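PDB 4N0L: predicted component of a thermophile-specific DNA repair system, contains a RAMP domain from Methanopyrus kandleri, which probably binds CRISPR RNA as the Csm3 subunit of a type III-A antiviral defence complex, with a fold resembling an RNA recognition motif and a bound zinc ion. Local coordinates for residues 93-98 against 161-166; 60-65 against 119-124; 74-79 against 107-112; 134-139 against 144-149. All coordinates share one frame; numbering follows the deposited sequence.

Interaction 1: 93-98 against 161-166; sequences REVYEE and SGVVDV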
loop_
_atom_site.group_PDB
_atom_site.type_symbol
_atom_site.label_atom_id
_atom_site.label_comp_id
_atom_site.label_asym_id
_atom_site.label_seq_id
_atom_site.Cartn_x
_atom_site.Cartn_y
_atom_site.Cartn_z
ATOM N N ARG A 93 11.107 16.593 -2.343
ATOM C CA ARG A 93 11.010 17.910 -2.961
ATOM C C ARG A 93 12.363 18.479 -3.376
ATOM O O ARG A 93 12.433 19.262 -4.320
ATOM C CB ARG A 93 10.302 18.886 -2.025
ATOM C CG ARG A 93 8.793 18.907 -2.201
ATOM C CD ARG A 93 8.166 20.051 -1.427
ATOM N NE ARG A 93 8.634 20.083 -0.046
ATOM C CZ ARG A 93 8.198 19.270 0.910
ATOM N NH1 ARG A 93 7.276 18.357 0.638
ATOM N NH2 ARG A 93 8.684 19.372 2.139
ATOM N N GLU A 94 13.426 18.085 -2.679
ATOM C CA GLU A 94 14.783 18.478 -3.057
ATOM C C GLU A 94 15.056 18.158 -4.522
ATOM O O GLU A 94 15.471 19.028 -5.290
ATOM C CB GLU A 94 15.823 17.787 -2.177
ATOM C CG GLU A 94 15.985 18.389 -0.794
ATOM C CD GLU A 94 16.389 17.362 0.245
ATOM O OE1 GLU A 94 15.876 16.227 0.193
ATOM O OE2 GLU A 94 17.233 17.690 1.105
ATOM N N VAL A 95 14.821 16.900 -4.892
ATOM C CA VAL A 95 15.001 16.428 -6.262
ATOM C C VAL A 95 14.339 17.341 -7.295
ATOM O O VAL A 95 14.968 17.718 -8.284
ATOM C CB VAL A 95 14.449 14.996 -6.432
ATOM C CG1 VAL A 95 14.441 14.595 -7.899
ATOM C CG2 VAL A 95 15.271 14.014 -5.614
ATOM N N TYR A 96 13.076 17.697 -7.068
ATOM C CA TYR A 96 12.362 18.548 -8.016
ATOM C C TYR A 96 12.946 19.959 -8.097
ATOM O O TYR A 96 13.071 20.516 -9.189
ATOM C CB TYR A 96 10.881 18.638 -7.664
ATOM C CG TYR A 96 10.127 19.608 -8.549
ATOM C CD1 TYR A 96 9.753 19.251 -9.838
ATOM C CD2 TYR A 96 9.797 20.881 -8.100
ATOM C CE1 TYR A 96 9.072 20.132 -10.655
ATOM C CE2 TYR A 96 9.114 21.770 -8.911
ATOM C CZ TYR A 96 8.754 21.390 -10.186
ATOM O OH TYR A 96 8.074 22.269 -10.997
ATOM N N GLU A 97 13.289 20.534 -6.947
ATOM C CA GLU A 97 13.852 21.883 -6.908
ATOM C C GLU A 97 15.165 21.871 -7.680
ATOM O O GLU A 97 15.458 22.771 -8.467
ATOM C CB GLU A 97 14.086 22.356 -5.470
ATOM C CG GLU A 97 12.879 22.267 -4.537
ATOM C CD GLU A 97 11.873 23.386 -4.733
ATOM O OE1 GLU A 97 11.424 23.960 -3.718
ATOM O OE2 GLU A 97 11.521 23.684 -5.893
ATOM N N GLU A 98 15.942 20.822 -7.438
ATOM C CA GLU A 98 17.244 20.619 -8.055
ATOM C C GLU A 98 17.137 20.371 -9.561
ATOM O O GLU A 98 18.058 20.678 -10.315
ATOM C CB GLU A 98 17.943 19.444 -7.368
ATOM C CG GLU A 98 19.413 19.271 -7.680
ATOM C CD GLU A 98 20.028 18.152 -6.862
ATOM O OE1 GLU A 98 19.280 17.501 -6.100
ATOM O OE2 GLU A 98 21.251 17.923 -6.975
ATOM N N SER A 161 20.199 13.047 -14.967
ATOM C CA SER A 161 20.526 11.681 -14.574
ATOM C C SER A 161 21.268 11.622 -13.239
ATOM O O SER A 161 21.314 10.578 -12.590
ATOM C CB SER A 161 21.362 11.010 -15.666
ATOM O OG SER A 161 21.768 9.710 -15.281
ATOM N N GLY A 162 21.832 12.751 -12.826
ATOM C CA GLY A 162 22.513 12.838 -11.547
ATOM C C GLY A 162 21.579 13.361 -10.476
ATOM O O GLY A 162 21.931 13.419 -9.298
ATOM N N VAL A 163 20.377 13.750 -10.892
ATOM C CA VAL A 163 19.397 14.315 -9.974
ATOM C C VAL A 163 18.210 13.383 -9.711
ATOM O O VAL A 163 17.831 13.164 -8.561
ATOM C CB VAL A 163 18.860 15.660 -10.506
ATOM C CG1 VAL A 163 17.896 16.282 -9.510
ATOM C CG2 VAL A 163 20.012 16.606 -10.802
ATOM N N VAL A 164 17.636 12.832 -10.776
ATOM C CA VAL A 164 16.349 12.147 -10.672
ATOM C C VAL A 164 16.438 10.617 -10.675
ATOM O O VAL A 164 15.429 9.936 -10.869
ATOM C CB VAL A 164 15.401 12.582 -11.811
ATOM C CG1 VAL A 164 15.204 14.090 -11.789
ATOM C CG2 VAL A 164 15.934 12.127 -13.163
ATOM N N ASP A 165 17.630 10.074 -10.452
ATOM C CA ASP A 165 17.800 8.623 -10.455
ATOM C C ASP A 165 18.293 8.126 -9.096
ATOM O O ASP A 165 19.372 7.546 -8.986
ATOM C CB ASP A 165 18.768 8.197 -11.565
ATOM C CG ASP A 165 18.838 6.685 -11.736
ATOM O OD1 ASP A 165 17.876 5.993 -11.342
ATOM O OD2 ASP A 165 19.858 6.188 -12.261
ATOM N N VAL A 166 17.497 8.364 -8.058
ATOM C CA VAL A 166 17.845 7.927 -6.712
ATOM C C VAL A 166 16.786 6.989 -6.140
ATOM O O VAL A 166 15.608 7.340 -6.076
ATOM C CB VAL A 166 18.023 9.123 -5.758
#
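V163 projects its side chain onto one turn of helix 93-99, between V95 and E98. No hydrogen bond crosses; the contact is van der Waals packing, mostly of methyl and methylene groups, with V163 CG1 also against the V95 carbonyl oxygen. From its CB, which points at the helix, V163 branches in two. CG1, set anti to the backbone N (chi1 -177°), does most of the touching. It lies 3.5 Å from V95 O and 4.2 Å from V95 CG1, and it also meets the extended chain of E98, with E98 CG 3.8 Å from V163 CG1. V163 CG2 reaches E98 alone, its nearest atom being E98 CG at 4.1 Å. E98 is exposed, yet its chain lies along the valine from CB to CD, with OE1 also 3.9 Å from V163 CG1. V164 adds a second, smaller touch: V164 CG1 is 4.0 Å from V95 CG1, the two side chains crossing at about a right angle. Buried V95 is thus met by two successive valines. The contact packs the loop that runs from helix 157-160 to strand 172-174 against helix 93-99, where A99 also touches both valines, and V164 rests further on F90 of the loop before that helix.

Interaction 2: 60-65 against 119-124; sequences ALFELA and RIFGSA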
loop_
_atom_site.group_PDB
_atom_site.type_symbol
_atom_site.label_atom_id
_atom_site.label_comp_id
_atom_site.label_asym_id
_atom_site.label_seq_id
_atom_site.Cartn_x
_atom_site.Cartn_y
_atom_site.Cartn_z
ATOM N N ALA A 60 0.397 -1.533 -7.675
ATOM C CA ALA A 60 0.030 -1.772 -9.067
ATOM C C ALA A 60 -1.302 -1.117 -9.428
ATOM O O ALA A 60 -1.474 -0.614 -10.539
ATOM C CB ALA A 60 -0.021 -3.264 -9.348
ATOM N N LEU A 61 -2.245 -1.130 -8.491
ATOM C CA LEU A 61 -3.564 -0.551 -8.730
ATOM C C LEU A 61 -3.566 0.967 -8.564
ATOM O O LEU A 61 -4.208 1.680 -9.337
ATOM C CB LEU A 61 -4.600 -1.177 -7.795
ATOM C CG LEU A 61 -4.800 -2.685 -7.943
ATOM C CD1 LEU A 61 -5.785 -3.199 -6.910
ATOM C CD2 LEU A 61 -5.266 -3.019 -9.351
ATOM N N PHE A 62 -2.853 1.459 -7.554
ATOM C CA PHE A 62 -2.768 2.897 -7.326
ATOM C C PHE A 62 -2.092 3.633 -8.477
ATOM O O PHE A 62 -2.538 4.707 -8.876
ATOM C CB PHE A 62 -2.026 3.211 -6.028
ATOM C CG PHE A 62 -1.858 4.682 -5.779
ATOM C CD1 PHE A 62 -2.950 5.470 -5.451
ATOM C CD2 PHE A 62 -0.612 5.286 -5.898
ATOM C CE1 PHE A 62 -2.803 6.829 -5.231
ATOM C CE2 PHE A 62 -0.460 6.645 -5.679
ATOM C CZ PHE A 62 -1.557 7.416 -5.347
ATOM N N GLU A 63 -1.003 3.070 -8.991
ATOM C CA GLU A 63 -0.254 3.739 -10.050
ATOM C C GLU A 63 -1.112 3.880 -11.307
ATOM O O GLU A 63 -1.064 4.908 -11.980
ATOM C CB GLU A 63 1.060 3.000 -10.350
ATOM C CG GLU A 63 0.937 1.681 -11.100
ATOM C CD GLU A 63 2.284 1.008 -11.305
ATOM O OE1 GLU A 63 3.318 1.680 -11.115
ATOM O OE2 GLU A 63 2.312 -0.186 -11.666
ATOM N N LEU A 64 -1.922 2.863 -11.593
ATOM C CA LEU A 64 -2.859 2.914 -12.713
ATOM C C LEU A 64 -3.936 3.966 -12.488
ATOM O O LEU A 64 -4.262 4.737 -13.389
ATOM C CB LEU A 64 -3.509 1.548 -12.936
ATOM C CG LEU A 64 -2.624 0.477 -13.570
ATOM C CD1 LEU A 64 -3.385 -0.835 -13.686
ATOM C CD2 LEU A 64 -2.120 0.937 -14.932
ATOM N N ALA A 65 -4.492 3.983 -11.281
ATOM C CA ALA A 65 -5.531 4.946 -10.930
ATOM C C ALA A 65 -4.982 6.366 -10.962
ATOM O O ALA A 65 -5.654 7.287 -11.419
ATOM C CB ALA A 65 -6.109 4.633 -9.560
ATOM N N ARG A 119 7.045 7.795 -3.804
ATOM C CA ARG A 119 7.410 8.238 -2.457
ATOM C C ARG A 119 6.750 7.369 -1.376
ATOM O O ARG A 119 7.298 7.200 -0.285
ATOM C CB ARG A 119 7.045 9.715 -2.252
ATOM C CG ARG A 119 5.598 9.963 -1.848
ATOM C CD ARG A 119 5.176 11.408 -2.069
ATOM N NE ARG A 119 3.830 11.650 -1.557
ATOM C CZ ARG A 119 3.025 12.618 -1.982
ATOM N NH1 ARG A 119 3.427 13.452 -2.934
ATOM N NH2 ARG A 119 1.815 12.752 -1.452
ATOM N N ILE A 120 5.581 6.814 -1.690
ATOM C CA ILE A 120 4.845 5.965 -0.753
ATOM C C ILE A 120 5.237 4.494 -0.876
ATOM O O ILE A 120 5.537 3.834 0.119
ATOM C CB ILE A 120 3.315 6.091 -0.957
ATOM C CG1 ILE A 120 2.831 7.490 -0.572
ATOM C CG2 ILE A 120 2.573 5.042 -0.143
ATOM C CD1 ILE A 120 1.408 7.775 -0.998
ATOM N N PHE A 121 5.211 3.980 -2.101
ATOM C CA PHE A 121 5.411 2.554 -2.331
ATOM C C PHE A 121 6.838 2.221 -2.779
ATOM O O PHE A 121 7.130 1.088 -3.165
ATOM C CB PHE A 121 4.398 2.049 -3.360
ATOM C CG PHE A 121 2.966 2.156 -2.903
ATOM C CD1 PHE A 121 2.411 1.197 -2.070
ATOM C CD2 PHE A 121 2.172 3.216 -3.315
ATOM C CE1 PHE A 121 1.092 1.298 -1.649
ATOM C CE2 PHE A 121 0.852 3.321 -2.899
ATOM C CZ PHE A 121 0.312 2.362 -2.065
ATOM N N GLY A 122 7.719 3.214 -2.740
ATOM C CA GLY A 122 9.120 2.986 -3.049
ATOM C C GLY A 122 9.405 2.996 -4.535
ATOM O O GLY A 122 8.487 2.935 -5.356
ATOM N N SER A 123 10.686 3.076 -4.880
ATOM C CA SER A 123 11.114 3.080 -6.274
ATOM C C SER A 123 12.593 2.727 -6.365
ATOM O O SER A 123 13.375 3.085 -5.487
ATOM C CB SER A 123 10.848 4.443 -6.917
ATOM O OG SER A 123 11.351 4.495 -8.241
ATOM N N ALA A 124 12.972 2.022 -7.427
ATOM C CA ALA A 124 14.371 1.657 -7.641
ATOM C C ALA A 124 15.179 2.841 -8.164
ATOM O O ALA A 124 16.409 2.830 -8.125
ATOM C CB ALA A 124 14.474 0.483 -8.601
#
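Two helices that lie beside the zinc site, 51-69 and 116-121, meet here through one pair of phenylalanines; the second helix carries the zinc ligand C118. In F62 and F121 both side chains leave the backbone toward the other segment, and the closest approach is F62 CD2 to F121 CE2 at 3.9 Å. F121 CE2 also lies 4.2 Å from F62 CG, so a single ring carbon of F121 does the touching, beside the CG–CD2 bond of F62. The ring centroids are 5.9 Å apart and the planes make 43°, a slanted pairing between the parallel and perpendicular extremes. F62 holds CG anti to its backbone N (chi1 177°), which turns the ring toward F121. F62 CA and F121 CA are 9.6 Å apart, and both rings reach into the gap. On F121, one ring face is occupied by I120 CG2, 3.6 Å above the plane and offset toward the rim. Helix 116-121 ends at F121, and G122, with positive phi (83°), is the first residue beyond it. Around the pair, the F62 ring also meets that of Y244, and F121 touches S248, both on helix 238-255. A contact of buried ring carbons with no polar bond across it joins the two helices by packing beside the metal site, F62 about 7 Å from C115 and F121 about 7 Å from C118, side chain to side chain.

Interaction 3: 74-79 against 107-112; sequences PDVFFG and PPWLEN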
loop_
_atom_site.group_PDB
_atom_site.type_symbol
_atom_site.label_atom_id
_atom_site.label_comp_id
_atom_site.label_asym_id
_atom_site.label_seq_id
_atom_site.Cartn_x
_atom_site.Cartn_y
_atom_site.Cartn_z
ATOM N N PRO A 74 0.019 6.323 -21.094
ATOM C CA PRO A 74 0.885 5.297 -20.498
ATOM C C PRO A 74 2.344 5.330 -20.967
ATOM O O PRO A 74 3.228 4.970 -20.186
ATOM C CB PRO A 74 0.209 3.980 -20.914
ATOM C CG PRO A 74 -0.770 4.341 -21.989
ATOM C CD PRO A 74 -1.186 5.743 -21.709
ATOM N N ASP A 75 2.596 5.758 -22.201
ATOM C CA ASP A 75 3.968 5.918 -22.680
ATOM C C ASP A 75 4.751 6.889 -21.796
ATOM O O ASP A 75 5.894 6.627 -21.432
ATOM C CB ASP A 75 3.985 6.401 -24.131
ATOM C CG ASP A 75 3.705 5.286 -25.122
ATOM O OD1 ASP A 75 3.579 4.118 -24.694
ATOM O OD2 ASP A 75 3.623 5.577 -26.334
ATOM N N VAL A 76 4.125 8.008 -21.449
ATOM C CA VAL A 76 4.748 9.000 -20.579
ATOM C C VAL A 76 4.872 8.489 -19.143
ATOM O O VAL A 76 5.912 8.655 -18.501
ATOM C CB VAL A 76 3.951 10.327 -20.580
ATOM C CG1 VAL A 76 4.495 11.288 -19.531
ATOM C CG2 VAL A 76 3.978 10.962 -21.961
ATOM N N PHE A 77 3.812 7.860 -18.646
ATOM C CA PHE A 77 3.765 7.437 -17.250
ATOM C C PHE A 77 4.701 6.264 -16.949
ATOM O O PHE A 77 5.359 6.244 -15.910
ATOM C CB PHE A 77 2.331 7.073 -16.860
ATOM C CG PHE A 77 2.155 6.790 -15.395
ATOM C CD1 PHE A 77 2.199 7.821 -14.469
ATOM C CD2 PHE A 77 1.943 5.497 -14.944
ATOM C CE1 PHE A 77 2.038 7.567 -13.118
ATOM C CE2 PHE A 77 1.778 5.236 -13.596
ATOM C CZ PHE A 77 1.826 6.271 -12.682
ATOM N N PHE A 78 4.758 5.288 -17.851
ATOM C CA PHE A 78 5.554 4.087 -17.610
ATOM C C PHE A 78 6.898 4.107 -18.334
ATOM O O PHE A 78 7.801 3.336 -17.994
ATOM C CB PHE A 78 4.772 2.838 -18.018
ATOM C CG PHE A 78 3.594 2.540 -17.129
ATOM C CD1 PHE A 78 3.781 2.238 -15.789
ATOM C CD2 PHE A 78 2.302 2.560 -17.634
ATOM C CE1 PHE A 78 2.699 1.964 -14.966
ATOM C CE2 PHE A 78 1.219 2.283 -16.817
ATOM C CZ PHE A 78 1.418 1.984 -15.482
ATOM N N GLY A 79 7.031 4.992 -19.318
ATOM C CA GLY A 79 8.257 5.110 -20.088
ATOM C C GLY A 79 8.747 3.797 -20.669
ATOM O O GLY A 79 8.015 3.109 -21.382
ATOM N N PRO A 107 6.450 17.187 -15.193
ATOM C CA PRO A 107 5.933 15.827 -15.380
ATOM C C PRO A 107 4.540 15.717 -14.770
ATOM O O PRO A 107 4.360 16.090 -13.611
ATOM C CB PRO A 107 6.945 14.954 -14.634
ATOM C CG PRO A 107 8.205 15.759 -14.623
ATOM C CD PRO A 107 7.786 17.199 -14.572
ATOM N N PRO A 108 3.563 15.222 -15.542
ATOM C CA PRO A 108 2.153 15.324 -15.148
ATOM C C PRO A 108 1.764 14.437 -13.962
ATOM O O PRO A 108 0.678 14.618 -13.410
ATOM C CB PRO A 108 1.411 14.884 -16.414
ATOM C CG PRO A 108 2.364 13.979 -17.106
ATOM C CD PRO A 108 3.730 14.536 -16.835
ATOM N N TRP A 109 2.632 13.510 -13.569
ATOM C CA TRP A 109 2.327 12.607 -12.463
ATOM C C TRP A 109 2.865 13.156 -11.149
ATOM O O TRP A 109 2.906 12.450 -10.141
ATOM C CB TRP A 109 2.909 11.216 -12.719
ATOM C CG TRP A 109 4.406 11.190 -12.753
ATOM C CD1 TRP A 109 5.248 11.056 -11.687
ATOM C CD2 TRP A 109 5.240 11.287 -13.913
ATOM N NE1 TRP A 109 6.555 11.073 -12.110
ATOM C CE2 TRP A 109 6.577 11.213 -13.473
ATOM C CE3 TRP A 109 4.987 11.435 -15.280
ATOM C CZ2 TRP A 109 7.656 11.280 -14.352
ATOM C CZ3 TRP A 109 6.060 11.500 -16.150
ATOM C CH2 TRP A 109 7.378 11.423 -15.683
ATOM N N LEU A 110 3.285 14.415 -11.166
ATOM C CA LEU A 110 3.847 15.039 -9.977
ATOM C C LEU A 110 2.788 15.858 -9.237
ATOM O O LEU A 110 1.907 16.452 -9.860
ATOM C CB LEU A 110 5.033 15.928 -10.364
ATOM C CG LEU A 110 6.363 15.211 -10.620
ATOM C CD1 LEU A 110 7.521 16.202 -10.660
ATOM C CD2 LEU A 110 6.609 14.133 -9.581
ATOM N N GLU A 111 2.866 15.874 -7.910
ATOM C CA GLU A 111 2.006 16.732 -7.097
ATOM C C GLU A 111 2.837 17.439 -6.035
ATOM O O GLU A 111 3.466 16.788 -5.198
ATOM C CB GLU A 111 0.879 15.930 -6.442
ATOM C CG GLU A 111 -0.134 16.798 -5.703
ATOM C CD GLU A 111 -1.330 16.012 -5.196
ATOM O OE1 GLU A 111 -1.146 15.166 -4.296
ATOM O OE2 GLU A 111 -2.453 16.243 -5.697
ATOM N N ASN A 112 2.824 18.770 -6.068
ATOM C CA ASN A 112 3.711 19.589 -5.243
ATOM C C ASN A 112 5.166 19.125 -5.321
ATOM O O ASN A 112 5.873 19.082 -4.313
ATOM C CB ASN A 112 3.240 19.593 -3.785
ATOM C CG ASN A 112 1.816 20.098 -3.635
ATOM O OD1 ASN A 112 1.388 21.008 -4.343
ATOM N ND2 ASN A 112 1.075 19.506 -2.705
#
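V76 and F77, neighbours on helix 74-78, meet different parts of W109. V76 CG1 comes to the edge of the indole, in its plane, 3.7 Å from W109 CZ3; the same ring carbon lies 3.7 Å from V76 O. F77 instead presents its own edge, with F77 CE1 3.8 Å from W109 CB, and that CB lies near the plane of the phenyl ring. P108 adds a looser touch, its CG 4.2 Å from V76 CG1. In W109, chi1 of 65° sets CG between the backbone N and the carbonyl carbon, and P107 CB lies 3.6 Å above the indole plane on one face, offset toward the rim. P107, P108 and W109 belong to a type I beta turn that ends at L110, closed by L110 N to P107 O at 3.2 Å. W109 borders the zinc site formed by H86, C88, C115 and C118: its side chain touches both C88 and C115 and meets the H86 ring edge-to-face. F77 stacks on that same histidine, and its backbone O accepts a hydrogen bond from H86 ND1, a second-shell bond that should orient the ligand. Farther out, W66 NE1 of helix 51-69 donates to W109 O, and Y148 OH bonds to V76 O.

Interaction 4: 134-139 against 144-149; sequences GRLEDE and GYDPYG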
loop_
_atom_site.group_PDB
_atom_site.type_symbol
_atom_site.label_atom_id
_atom_site.label_comp_id
_atom_site.label_asym_id
_atom_site.label_seq_id
_atom_site.Cartn_x
_atom_site.Cartn_y
_atom_site.Cartn_z
ATOM N N GLY A 134 18.420 7.751 -24.921
ATOM C CA GLY A 134 18.999 6.669 -25.695
ATOM C C GLY A 134 18.219 5.381 -25.519
ATOM O O GLY A 134 17.875 4.706 -26.492
ATOM N N ARG A 135 17.939 5.042 -24.265
ATOM C CA ARG A 135 17.143 3.866 -23.939
ATOM C C ARG A 135 15.732 3.983 -24.509
ATOM O O ARG A 135 15.236 3.058 -25.154
ATOM C CB ARG A 135 17.086 3.674 -22.420
ATOM C CG ARG A 135 16.313 2.453 -21.947
ATOM C CD ARG A 135 16.352 2.363 -20.428
ATOM N NE ARG A 135 15.440 1.354 -19.897
ATOM C CZ ARG A 135 14.865 1.427 -18.699
ATOM N NH1 ARG A 135 15.100 2.468 -17.911
ATOM N NH2 ARG A 135 14.048 0.466 -18.293
ATOM N N LEU A 136 15.111 5.138 -24.285
ATOM C CA LEU A 136 13.751 5.413 -24.744
ATOM C C LEU A 136 13.567 5.228 -26.245
ATOM O O LEU A 136 12.601 4.610 -26.693
ATOM C CB LEU A 136 13.358 6.845 -24.370
ATOM C CG LEU A 136 12.672 7.114 -23.027
ATOM C CD1 LEU A 136 12.952 6.022 -22.004
ATOM C CD2 LEU A 136 13.086 8.482 -22.505
ATOM N N GLU A 137 14.494 5.785 -27.014
ATOM C CA GLU A 137 14.368 5.823 -28.464
ATOM C C GLU A 137 14.737 4.493 -29.121
ATOM O O GLU A 137 14.350 4.233 -30.259
ATOM C CB GLU A 137 15.212 6.967 -29.021
ATOM C CG GLU A 137 14.584 8.328 -28.733
ATOM C CD GLU A 137 15.406 9.490 -29.244
ATOM O OE1 GLU A 137 16.618 9.306 -29.475
ATOM O OE2 GLU A 137 14.837 10.590 -29.409
ATOM N N ASP A 138 15.492 3.659 -28.410
ATOM C CA ASP A 138 15.789 2.311 -28.890
ATOM C C ASP A 138 14.509 1.480 -28.947
ATOM O O ASP A 138 13.725 1.469 -27.998
ATOM C CB ASP A 138 16.829 1.620 -28.006
ATOM C CG ASP A 138 17.301 0.295 -28.588
ATOM O OD1 ASP A 138 18.198 0.309 -29.459
ATOM O OD2 ASP A 138 16.773 -0.762 -28.178
ATOM N N GLU A 139 14.288 0.814 -30.074
ATOM C CA GLU A 139 13.077 0.025 -30.272
ATOM C C GLU A 139 13.018 -1.197 -29.354
ATOM O O GLU A 139 11.966 -1.507 -28.796
ATOM C CB GLU A 139 12.969 -0.427 -31.731
ATOM C CG GLU A 139 12.643 0.685 -32.720
ATOM C CD GLU A 139 12.792 0.237 -34.166
ATOM O OE1 GLU A 139 13.524 -0.744 -34.412
ATOM O OE2 GLU A 139 12.183 0.866 -35.056
ATOM N N GLY A 144 10.966 3.343 -28.722
ATOM C CA GLY A 144 11.269 3.638 -30.109
ATOM C C GLY A 144 11.195 5.126 -30.389
ATOM O O GLY A 144 11.298 5.559 -31.536
ATOM N N TYR A 145 11.027 5.908 -29.327
ATOM C CA TYR A 145 10.964 7.361 -29.426
ATOM C C TYR A 145 11.040 7.955 -28.026
ATOM O O TYR A 145 10.941 7.233 -27.033
ATOM C CB TYR A 145 9.679 7.817 -30.124
ATOM C CG TYR A 145 8.448 7.758 -29.247
ATOM C CD1 TYR A 145 7.751 6.571 -29.069
ATOM C CD2 TYR A 145 7.978 8.896 -28.605
ATOM C CE1 TYR A 145 6.627 6.517 -28.269
ATOM C CE2 TYR A 145 6.856 8.852 -27.805
ATOM C CZ TYR A 145 6.186 7.661 -27.640
ATOM O OH TYR A 145 5.067 7.617 -26.844
ATOM N N ASP A 146 11.207 9.269 -27.949
ATOM C CA ASP A 146 11.314 9.950 -26.665
ATOM C C ASP A 146 10.033 10.715 -26.354
ATOM O O ASP A 146 9.733 11.718 -27.000
ATOM C CB ASP A 146 12.519 10.895 -26.658
ATOM C CG ASP A 146 12.658 11.656 -25.355
ATOM O OD1 ASP A 146 13.164 12.798 -25.382
ATOM O OD2 ASP A 146 12.273 11.107 -24.301
ATOM N N PRO A 147 9.268 10.233 -25.365
ATOM C CA PRO A 147 7.984 10.836 -25.001
ATOM C C PRO A 147 8.131 12.001 -24.027
ATOM O O PRO A 147 7.136 12.642 -23.692
ATOM C CB PRO A 147 7.239 9.676 -24.346
ATOM C CG PRO A 147 8.325 8.899 -23.678
ATOM C CD PRO A 147 9.535 9.009 -24.586
ATOM N N TYR A 148 9.353 12.264 -23.577
ATOM C CA TYR A 148 9.585 13.269 -22.543
ATOM C C TYR A 148 10.149 14.579 -23.089
ATOM O O TYR A 148 10.653 15.407 -22.328
ATOM C CB TYR A 148 10.519 12.705 -21.473
ATOM C CG TYR A 148 9.957 11.485 -20.787
ATOM C CD1 TYR A 148 8.673 11.498 -20.255
ATOM C CD2 TYR A 148 10.702 10.319 -20.679
ATOM C CE1 TYR A 148 8.150 10.385 -19.630
ATOM C CE2 TYR A 148 10.185 9.196 -20.054
ATOM C CZ TYR A 148 8.907 9.237 -19.532
ATOM O OH TYR A 148 8.384 8.128 -18.909
ATOM N N GLY A 149 10.051 14.765 -24.402
ATOM C CA GLY A 149 10.588 15.948 -25.051
ATOM C C GLY A 149 10.001 17.237 -24.507
ATOM O O GLY A 149 10.721 18.208 -24.274
HETATM O O HOH W 1 11.843 11.190 -29.988
#
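The Y148 ring has P147 CG over the centre of one face, 3.9 Å above the plane, and L136 at its edge, where L136 CD2 lies 3.5 Å from Y148 CD2. The ring of F130 also meets Y148. L136 crosses both Y148 and P147 at about a right angle, with L136 CG 4.0 Å from P147 CD. Its closest side-chain approach is L136 CD2 to D146 OD2, at 3.3 Å. Two further flat groups, the carboxylates of E137 and D146, stand 77° apart and do not bond to each other; a water molecule donates to E137 OE2 and accepts from D146 N at 2.9 Å. D146 OD2 takes the N-H of Y148 at 3.2 Å from well above the carboxylate plane, while D146 OD1 pairs with R152. The Y145 ring carries an OH that bonds to D75. On the backbone, G144 N donates to L136 O at 2.9 Å, in the carbonyl plane though bent at the hydrogen (139°); Y145 N adds a weak bond to the same oxygen. G144, with positive phi (91°), brings its CA-H to E137 O, G144 CA and E137 O lying 3.1 Å apart. This is a helix C-terminus whose late carbonyls are met by the returning chain: helix 133-137 ends, and after residues 138-143 the loop returns at G144 and continues through the Asx turn of D146.

In the fold
Starting from the N terminus, helix 51-69 supplies the first half of interaction 2, whose loop closes when the chain reaches helix 116-121. Nested inside it is interaction 3, joining helix 74-78 to the turn at 107-112. Helix 93-99 follows helix 74-78 and opens interaction 1 before interactions 3 and 2 have closed, so interaction 1 crosses both; it closes last, at 161-166. Interaction 4 is a short return nested within interaction 1 and in series with 2 and 3. Direct touches link 2 to 3 (E63 and L64 with F77 and F78), 3 to 1 (L110 with Y96) and 3 to 4 (D75 with Y145), tying helices 51-69, 74-78 and 93-99 and loop 144-149 round the zinc site.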